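Local coordinates for protein abietadiene synthase, chloroplastic (Abies grandis, PDB 3S9V) that is a plant member of the terpene synthase family, a mainly helical enzyme that combines an N-terminal terpene synthase domain with a metal-binding terpene synthase domain, at residues E281-D286 with S436-Y441. Numbering follows the deposited sequence.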
ATOM      1  N   GLU A 281      -5.945   5.646  -1.163  1.00 24.46           N
ATOM      2  CA  GLU A 281      -5.135   5.789   0.042  1.00 25.66           C
ATOM      3  C   GLU A 281      -3.685   6.063  -0.354  1.00 25.26           C
ATOM      4  O   GLU A 281      -3.079   7.006   0.149  1.00 28.00           O
ATOM      5  CB  GLU A 281      -5.209   4.535   0.917  1.00 21.39           C
ATOM      6  CG  GLU A 281      -6.589   4.287   1.515  1.00 33.67           C
ATOM      7  CD  GLU A 281      -6.598   3.166   2.541  1.00 42.95           C
ATOM      8  OE1 GLU A 281      -6.089   2.064   2.231  1.00 38.70           O
ATOM      9  OE2 GLU A 281      -7.125   3.386   3.655  1.00 45.34           O
ATOM     10  N   ARG A 282      -3.148   5.254  -1.268  1.00 23.19           N
ATOM     11  CA  ARG A 282      -1.766   5.408  -1.740  1.00 23.02           C
ATOM     12  C   ARG A 282      -1.518   6.750  -2.434  1.00 23.39           C
ATOM     13  O   ARG A 282      -0.399   7.265  -2.409  1.00 21.19           O
ATOM     14  CB  ARG A 282      -1.396   4.290  -2.717  1.00 13.95           C
ATOM     15  CG  ARG A 282      -1.382   2.904  -2.123  1.00 26.32           C
ATOM     16  CD  ARG A 282      -1.033   1.876  -3.189  1.00 35.09           C
ATOM     17  NE  ARG A 282       0.398   1.800  -3.472  1.00 28.18           N
ATOM     18  CZ  ARG A 282       0.926   1.032  -4.422  1.00 30.61           C
ATOM     19  NH1 ARG A 282       0.138   0.288  -5.183  1.00 26.25           N
ATOM     20  NH2 ARG A 282       2.242   0.976  -4.588  1.00 21.54           N
ATOM     21  N   LEU A 283      -2.553   7.294  -3.074  1.00 22.52           N
ATOM     22  CA  LEU A 283      -2.433   8.583  -3.749  1.00 24.22           C
ATOM     23  C   LEU A 283      -2.606   9.736  -2.758  1.00 23.78           C
ATOM     24  O   LEU A 283      -2.454  10.898  -3.122  1.00 24.94           O
ATOM     25  CB  LEU A 283      -3.467   8.709  -4.871  1.00 20.98           C
ATOM     26  CG  LEU A 283      -3.191   7.934  -6.162  1.00 28.98           C
ATOM     27  CD1 LEU A 283      -4.360   8.134  -7.121  1.00 22.86           C
ATOM     28  CD2 LEU A 283      -1.886   8.417  -6.798  1.00 22.61           C
ATOM     29  N   GLY A 284      -2.942   9.400  -1.514  1.00 23.00           N
ATOM     30  CA  GLY A 284      -3.097  10.399  -0.466  1.00 22.54           C
ATOM     31  C   GLY A 284      -4.358  11.247  -0.445  1.00 24.14           C
ATOM     32  O   GLY A 284      -4.386  12.275   0.234  1.00 27.45           O
ATOM     33  N   ILE A 285      -5.401  10.819  -1.152  1.00 20.82           N
ATOM     34  CA  ILE A 285      -6.652  11.575  -1.216  1.00 20.45           C
ATOM     35  C   ILE A 285      -7.835  10.887  -0.535  1.00 25.56           C
ATOM     36  O   ILE A 285      -8.987  11.300  -0.710  1.00 26.31           O
ATOM     37  CB  ILE A 285      -7.053  11.856  -2.679  1.00 16.90           C
ATOM     38  CG1 ILE A 285      -7.092  10.544  -3.467  1.00 20.78           C
ATOM     39  CG2 ILE A 285      -6.061  12.813  -3.316  1.00 21.07           C
ATOM     40  CD1 ILE A 285      -7.546  10.694  -4.912  1.00 17.46           C
ATOM     41  N   ASP A 286      -7.547   9.851   0.246  1.00 20.41           N
ATOM     42  CA  ASP A 286      -8.576   9.093   0.940  1.00 20.55           C
ATOM     43  C   ASP A 286      -9.387   9.866   1.991  1.00 22.40           C
ATOM     44  O   ASP A 286     -10.519   9.482   2.296  1.00 22.79           O
ATOM     45  CB  ASP A 286      -7.939   7.861   1.598  1.00 20.47           C
ATOM     46  CG  ASP A 286      -6.887   8.232   2.636  1.00 30.84           C
ATOM     47  OD1 ASP A 286      -7.104   7.932   3.831  1.00 31.52           O
ATOM     48  OD2 ASP A 286      -5.847   8.830   2.259  1.00 28.77           O
ATOM     49  N   SER A 436       5.361   9.439  -4.080  1.00 22.31           N
ATOM     50  CA  SER A 436       5.926   8.323  -4.829  1.00 22.24           C
ATOM     51  C   SER A 436       4.882   7.705  -5.761  1.00 21.97           C
ATOM     52  O   SER A 436       5.105   7.569  -6.966  1.00 20.23           O
ATOM     53  CB  SER A 436       6.453   7.257  -3.864  1.00 20.36           C
ATOM     54  OG  SER A 436       7.128   6.218  -4.549  1.00 24.30           O
ATOM     55  N   TYR A 437       3.731   7.352  -5.205  1.00 18.95           N
ATOM     56  CA  TYR A 437       2.699   6.731  -6.010  1.00 20.45           C
ATOM     57  C   TYR A 437       2.138   7.667  -7.080  1.00 21.26           C
ATOM     58  O   TYR A 437       1.804   7.230  -8.182  1.00 17.55           O
ATOM     59  CB  TYR A 437       1.574   6.194  -5.122  1.00 18.80           C
ATOM     60  CG  TYR A 437       0.762   5.128  -5.814  1.00 20.22           C
ATOM     61  CD1 TYR A 437       1.388   4.030  -6.408  1.00 17.65           C
ATOM     62  CD2 TYR A 437      -0.625   5.218  -5.900  1.00 22.93           C
ATOM     63  CE1 TYR A 437       0.651   3.055  -7.068  1.00 22.10           C
ATOM     64  CE2 TYR A 437      -1.371   4.241  -6.563  1.00 19.19           C
ATOM     65  CZ  TYR A 437      -0.725   3.170  -7.141  1.00 17.22           C
ATOM     66  OH  TYR A 437      -1.452   2.213  -7.804  1.00 24.85           O
ATOM     67  N   ILE A 438       2.039   8.952  -6.757  1.00 23.10           N
ATOM     68  CA  ILE A 438       1.543   9.930  -7.713  1.00 21.09           C
ATOM     69  C   ILE A 438       2.394   9.872  -8.985  1.00 24.04           C
ATOM     70  O   ILE A 438       1.893  10.079 -10.090  1.00 27.22           O
ATOM     71  CB  ILE A 438       1.576  11.359  -7.103  1.00 22.31           C
ATOM     72  CG1 ILE A 438       0.422  11.504  -6.115  1.00 17.29           C
ATOM     73  CG2 ILE A 438       1.518  12.428  -8.202  1.00 15.45           C
ATOM     74  CD1 ILE A 438       0.297  12.873  -5.505  1.00 24.00           C
ATOM     75  N   GLU A 439       3.677   9.565  -8.832  1.00 25.66           N
ATOM     76  CA  GLU A 439       4.566   9.486  -9.987  1.00 29.59           C
ATOM     77  C   GLU A 439       4.620   8.112 -10.654  1.00 29.66           C
ATOM     78  O   GLU A 439       4.935   8.017 -11.839  1.00 30.59           O
ATOM     79  CB  GLU A 439       5.978   9.924  -9.597  1.00 27.58           C
ATOM     80  CG  GLU A 439       6.036  11.374  -9.155  1.00 45.05           C
ATOM     81  CD  GLU A 439       7.430  11.821  -8.766  1.00 54.43           C
ATOM     82  OE1 GLU A 439       8.057  11.139  -7.925  1.00 53.14           O
ATOM     83  OE2 GLU A 439       7.890  12.859  -9.296  1.00 58.49           O
ATOM     84  N   ASN A 440       4.302   7.060  -9.903  1.00 26.62           N
ATOM     85  CA  ASN A 440       4.328   5.703 -10.443  1.00 25.43           C
ATOM     86  C   ASN A 440       2.961   5.196 -10.896  1.00 26.29           C
ATOM     87  O   ASN A 440       2.872   4.208 -11.627  1.00 27.22           O
ATOM     88  CB  ASN A 440       4.898   4.727  -9.407  1.00 20.14           C
ATOM     89  CG  ASN A 440       6.366   4.985  -9.099  1.00 21.69           C
ATOM     90  OD1 ASN A 440       7.205   4.993  -9.993  1.00 23.92           O
ATOM     91  ND2 ASN A 440       6.679   5.196  -7.827  1.00 22.94           N
ATOM     92  N   TYR A 441       1.899   5.869 -10.469  1.00 23.42           N
ATOM     93  CA  TYR A 441       0.544   5.455 -10.821  1.00 23.44           C
ATOM     94  C   TYR A 441       0.203   5.616 -12.305  1.00 25.98           C
ATOM     95  O   TYR A 441       0.340   6.706 -12.871  1.00 24.30           O
ATOM     96  CB  TYR A 441      -0.468   6.230  -9.979  1.00 19.62           C
ATOM     97  CG  TYR A 441      -1.906   5.919 -10.304  1.00 23.11           C
ATOM     98  CD1 TYR A 441      -2.426   4.642 -10.108  1.00 23.29           C
ATOM     99  CD2 TYR A 441      -2.751   6.903 -10.817  1.00 24.82           C
ATOM    100  CE1 TYR A 441      -3.757   4.352 -10.413  1.00 23.68           C
ATOM    101  CE2 TYR A 441      -4.082   6.622 -11.128  1.00 22.05           C
ATOM    102  CZ  TYR A 441      -4.576   5.346 -10.921  1.00 16.99           C
ATOM    103  OH  TYR A 441      -5.894   5.073 -11.205  1.00 19.88           O
TER
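Tyr437 lies between Arg282 on one face of its ring and the CB of Tyr441 on the opposite face, with Leu283 CD2 closing in obliquely on its CD2. The guanidinium of Arg282 stacks on the phenol with planes 20° apart, and Arg282 CZ comes within 3.3 Å of Tyr437 CE1. Arg282 CZ stands 3.8 Å from the centroid of the Tyr437 ring, 31° off its normal, an off-centre cation-pi contact. More centrally over that face sits CD of Arg282, a CH-pi contact 4.1 Å from the Tyr437 centroid; a bend at chi3 (80°) turns the guanidinium flat along the ring beyond it. Arg282 CB also packs 3.4 Å from Tyr437 CD2. NH2 of Arg282 forms a salt bridge to Glu416, on helix 413-422, whose side chain also touches Tyr437.

Leu283 adds purely apolar packing. Leu283 CD2 lies 3.6 Å from Tyr437 CD2 and 3.9 Å from Ile438 CG1, and also reaches CB of Tyr441, while CD1 lies over one face of the Tyr441 ring, toward the rim. Gly284, the first residue to leave helical torsions, has positive phi and forms a Schellman motif. The contact joins the C-terminal ends of helices 269-282 and 430-440. Tyr463 and Ala467 of helix 461-491 also pack against Leu283.

No hydrogen bond links the two segments: cation-pi, CH-pi and apolar packing join them, and the paired carboxylate probably offsets the arginine's charge beside this buried ring.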